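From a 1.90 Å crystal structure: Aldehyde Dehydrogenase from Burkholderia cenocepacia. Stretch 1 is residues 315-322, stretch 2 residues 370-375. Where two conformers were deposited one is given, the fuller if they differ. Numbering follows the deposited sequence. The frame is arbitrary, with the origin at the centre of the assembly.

Stretch 1 315-322: SIRIGNPL
Stretch 2 (370-375) YYVRPT

I318 is the apolar centre of this contact. Its CA-to-CB bond points toward stretch 2, and its rotamer is m,t with chi1 -54° and chi2 151°. The branched side chain reaches three residues. I318 CG2 lies 3.5 Å from Y371 CD1. I318 CD1 lies 3.7 Å from P374 CD and 3.7 Å from R373 CG. The first two are apolar contacts: such carbon surfaces gain by being covered from water. I318 loses 83 Å² to the other stretch. Two conformers of I318 were deposited.

The CA-to-CB bond of P374 points toward stretch 1. Its ring is C-gamma exo, and its CG sits 4.1 Å from I316 CD1. I316 is m,t (-70°, 172°), and its CA-to-CB bond points toward stretch 2.

The backbones are extended loops for much of their length, with no regular strand in the contact. I316 has phi/psi -58/133, I318 -94/137, Y371 -93/137, R373 -74/153 and P374 -54/128. G319 departs from this pattern at 173/-164. The chains run in roughly opposite directions, 151° apart. I316 CA is 7.7 Å from P374 CA, and I318 CA is 7.4 Å from R373 CA. Side chains, not backbone hydrogen bonds, fill this gap. The buried surface totals 302 Å².

R373 starts sideways, with chi1 to chi3 m,t,m, and its end leads away. Its aliphatic CG touches I318, while NH1 is hydrogen-bonded elsewhere in the structure.

Y371 carries the contact to its polar edge. Chi1 is -69° (m) and chi2 -87°. Its CA-to-CB bond points toward stretch 1, and its hydroxyl reaches the backbone beyond I318. Y371 OH is 3.1 Å from G319 O, within reach of a weak hydrogen bond, though its one proton has another acceptor within reach. The carbonyl oxygen lies near the ring plane at its edge. Y371 OH also lies 3.5 Å from N320 CA and 3.5 Å from P321 CD. The CA-to-CB bond of N320 points away; N320 OD1 accepts a hydrogen bond from L322 N at 3.0 Å, within its own stretch.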

ATOM      1  N   SER A 315      -0.689  47.854  -6.970  1.00 13.58           N
ATOM      2  CA  SER A 315      -1.819  48.188  -6.133  1.00 13.75           C
ATOM      3  C   SER A 315      -1.786  47.481  -4.746  1.00 13.48           C
ATOM      4  O   SER A 315      -2.552  47.823  -3.866  1.00 13.61           O
ATOM      5  CB  SER A 315      -3.123  47.828  -6.872  1.00 13.84           C
ATOM      6  OG  SER A 315      -3.395  46.429  -6.743  1.00 13.51           O
ATOM      7  N   ILE A 316      -0.933  46.484  -4.570  1.00 12.72           N
ATOM      8  CA  ILE A 316      -0.936  45.706  -3.354  1.00 12.60           C
ATOM      9  C   ILE A 316      -0.697  46.626  -2.163  1.00 13.00           C
ATOM     10  O   ILE A 316       0.199  47.455  -2.187  1.00 12.83           O
ATOM     11  CB  ILE A 316       0.108  44.569  -3.413  1.00 12.16           C
ATOM     12  CG1 ILE A 316      -0.341  43.491  -4.412  1.00 11.84           C
ATOM     13  CG2 ILE A 316       0.343  43.972  -2.029  1.00 12.24           C
ATOM     14  CD1 ILE A 316       0.685  42.409  -4.696  1.00 11.46           C
ATOM     15  N   ARG A 317      -1.507  46.464  -1.118  1.00 13.51           N
ATOM     16  CA  ARG A 317      -1.466  47.369   0.036  1.00 14.23           C
ATOM     17  C   ARG A 317      -0.396  46.927   1.020  1.00 14.14           C
ATOM     18  O   ARG A 317      -0.541  45.895   1.692  1.00 13.80           O
ATOM     19  CB  ARG A 317      -2.817  47.407   0.714  1.00 15.19           C
ATOM     20  CG  ARG A 317      -3.934  47.917  -0.198  1.00 15.74           C
ATOM     21  CD  ARG A 317      -5.210  48.152   0.583  1.00 16.69           C
ATOM     22  NE  ARG A 317      -5.755  46.908   1.146  1.00 16.81           N
ATOM     23  CZ  ARG A 317      -6.626  46.106   0.543  1.00 17.20           C
ATOM     24  NH1 ARG A 317      -7.061  46.360  -0.678  1.00 17.64           N
ATOM     25  NH2 ARG A 317      -7.055  45.025   1.155  1.00 17.37           N
ATOM     26  N   ILE A 318       0.696  47.683   1.061  1.00 14.10           N
ATOM     27  CA  ILE A 318       1.830  47.364   1.927  0.70 14.14           C
ATOM     28  C   ILE A 318       1.674  48.125   3.217  1.00 14.46           C
ATOM     29  O   ILE A 318       1.340  49.302   3.202  1.00 14.92           O
ATOM     30  CB  ILE A 318       3.155  47.809   1.317  0.70 14.37           C
ATOM     31  CG1 ILE A 318       3.324  47.238  -0.095  0.70 14.33           C
ATOM     32  CG2 ILE A 318       4.316  47.427   2.236  0.70 14.32           C
ATOM     33  CD1 ILE A 318       4.172  48.139  -0.984  0.70 14.62           C
ATOM     34  N   GLY A 319       1.936  47.475   4.333  1.00 14.19           N
ATOM     35  CA  GLY A 319       1.837  48.165   5.608  1.00 14.61           C
ATOM     36  C   GLY A 319       1.985  47.314   6.848  1.00 14.37           C
ATOM     37  O   GLY A 319       2.496  46.204   6.788  1.00 13.50           O
ATOM     38  N   ASN A 320       1.573  47.889   7.982  1.00 14.82           N
ATOM     39  CA  ASN A 320       1.675  47.239   9.281  1.00 14.93           C
ATOM     40  C   ASN A 320       0.994  45.877   9.261  1.00 14.70           C
ATOM     41  O   ASN A 320      -0.192  45.800   8.924  1.00 14.69           O
ATOM     42  CB  ASN A 320       1.022  48.111  10.353  1.00 15.84           C
ATOM     43  CG  ASN A 320       1.416  47.708  11.749  1.00 16.02           C
ATOM     44  OD1 ASN A 320       1.673  46.539  12.036  1.00 15.71           O
ATOM     45  ND2 ASN A 320       1.464  48.690  12.644  1.00 16.89           N
ATOM     46  N   PRO A 321       1.735  44.803   9.631  1.00 14.55           N
ATOM     47  CA  PRO A 321       1.160  43.465   9.705  1.00 14.36           C
ATOM     48  C   PRO A 321      -0.082  43.402  10.588  1.00 14.94           C
ATOM     49  O   PRO A 321      -0.991  42.625  10.312  1.00 14.55           O
ATOM     50  CB  PRO A 321       2.277  42.639  10.343  1.00 14.21           C
ATOM     51  CG  PRO A 321       3.516  43.323   9.937  1.00 14.19           C
ATOM     52  CD  PRO A 321       3.177  44.778   9.948  1.00 14.50           C
ATOM     53  N   LEU A 322      -0.141  44.224  11.629  1.00 15.91           N
ATOM     54  CA  LEU A 322      -1.283  44.145  12.538  1.00 16.71           C
ATOM     55  C   LEU A 322      -2.593  44.752  12.005  1.00 17.05           C
ATOM     56  O   LEU A 322      -3.645  44.534  12.577  1.00 17.30           O
ATOM     57  CB  LEU A 322      -0.896  44.685  13.910  1.00 17.91           C
ATOM     58  CG  LEU A 322       0.239  43.876  14.579  1.00 18.13           C
ATOM     59  CD1 LEU A 322       0.377  44.183  16.062  1.00 19.16           C
ATOM     60  CD2 LEU A 322       0.128  42.363  14.399  1.00 17.99           C
ATOM     61  N   TYR A 370      11.288  46.605   7.579  1.00 13.47           N
ATOM     62  CA  TYR A 370      12.082  45.985   6.528  1.00 13.00           C
ATOM     63  C   TYR A 370      11.255  45.813   5.259  1.00 12.49           C
ATOM     64  O   TYR A 370      11.165  44.733   4.696  1.00 11.90           O
ATOM     65  CB  TYR A 370      12.647  44.663   7.009  1.00 12.89           C
ATOM     66  CG  TYR A 370      13.263  44.728   8.385  1.00 13.41           C
ATOM     67  CD1 TYR A 370      14.044  45.812   8.786  1.00 14.03           C
ATOM     68  CD2 TYR A 370      13.084  43.681   9.293  1.00 13.43           C
ATOM     69  CE1 TYR A 370      14.609  45.849  10.066  1.00 14.68           C
ATOM     70  CE2 TYR A 370      13.634  43.723  10.557  1.00 14.11           C
ATOM     71  CZ  TYR A 370      14.405  44.792  10.934  1.00 14.65           C
ATOM     72  OH  TYR A 370      14.952  44.796  12.178  1.00 15.52           O
ATOM     73  N   TYR A 371      10.690  46.930   4.794  1.00 12.54           N
ATOM     74  CA  TYR A 371       9.716  46.924   3.703  1.00 12.23           C
ATOM     75  C   TYR A 371      10.316  47.138   2.322  1.00 12.34           C
ATOM     76  O   TYR A 371      11.177  48.021   2.115  1.00 12.57           O
ATOM     77  CB  TYR A 371       8.664  48.012   3.914  1.00 12.43           C
ATOM     78  CG  TYR A 371       7.715  47.782   5.072  1.00 12.36           C
ATOM     79  CD1 TYR A 371       6.540  47.026   4.901  1.00 11.97           C
ATOM     80  CD2 TYR A 371       7.967  48.327   6.320  1.00 12.64           C
ATOM     81  CE1 TYR A 371       5.672  46.815   5.958  1.00 12.05           C
ATOM     82  CE2 TYR A 371       7.083  48.138   7.369  1.00 12.75           C
ATOM     83  CZ  TYR A 371       5.951  47.379   7.190  1.00 12.43           C
ATOM     84  OH  TYR A 371       5.066  47.210   8.236  1.00 12.46           O
ATOM     85  N   VAL A 372       9.830  46.354   1.372  1.00 12.28           N
ATOM     86  CA  VAL A 372      10.116  46.586  -0.031  1.00 12.61           C
ATOM     87  C   VAL A 372       8.844  46.368  -0.852  1.00 12.62           C
ATOM     88  O   VAL A 372       8.019  45.510  -0.522  1.00 12.57           O
ATOM     89  CB  VAL A 372      11.309  45.729  -0.505  1.00 12.62           C
ATOM     90  CG1 VAL A 372      11.025  44.253  -0.412  1.00 12.23           C
ATOM     91  CG2 VAL A 372      11.708  46.091  -1.922  1.00 12.87           C
ATOM     92  N   ARG A 373       8.673  47.154  -1.902  1.00 12.95           N
ATOM     93  CA  ARG A 373       7.501  47.033  -2.753  0.60 13.29           C
ATOM     94  C   ARG A 373       7.582  45.786  -3.632  1.00 12.41           C
ATOM     95  O   ARG A 373       8.666  45.314  -3.928  1.00 12.09           O
ATOM     96  CB  ARG A 373       7.353  48.259  -3.649  0.60 14.31           C
ATOM     97  CG  ARG A 373       7.076  49.540  -2.869  0.60 15.88           C
ATOM     98  CD  ARG A 373       6.974  50.741  -3.790  0.60 17.21           C
ATOM     99  NE  ARG A 373       8.067  50.739  -4.753  0.60 17.99           N
ATOM    100  CZ  ARG A 373       9.071  51.607  -4.785  0.60 19.42           C
ATOM    101  NH1 ARG A 373      10.003  51.440  -5.715  0.60 19.60           N
ATOM    102  NH2 ARG A 373       9.142  52.655  -3.928  0.60 19.97           N
ATOM    103  N   PRO A 374       6.425  45.249  -4.027  1.00 11.78           N
ATOM    104  CA  PRO A 374       6.405  44.139  -4.983  1.00 11.33           C
ATOM    105  C   PRO A 374       7.183  44.536  -6.218  1.00 11.28           C
ATOM    106  O   PRO A 374       6.966  45.623  -6.761  1.00 11.59           O
ATOM    107  CB  PRO A 374       4.916  43.963  -5.302  1.00 11.40           C
ATOM    108  CG  PRO A 374       4.205  44.505  -4.112  1.00 11.82           C
ATOM    109  CD  PRO A 374       5.073  45.620  -3.569  1.00 12.06           C
ATOM    110  N   THR A 375       8.116  43.688  -6.613  1.00 11.01           N
ATOM    111  CA  THR A 375       9.095  44.015  -7.636  1.00 11.08           C
ATOM    112  C   THR A 375       8.997  42.991  -8.785  1.00 10.75           C
ATOM    113  O   THR A 375       8.952  41.783  -8.547  1.00 10.38           O
ATOM    114  CB  THR A 375      10.492  44.039  -7.019  1.00 11.20           C
ATOM    115  OG1 THR A 375      10.546  45.035  -5.986  1.00 11.61           O
ATOM    116  CG2 THR A 375      11.526  44.358  -8.035  1.00 11.45           C
TER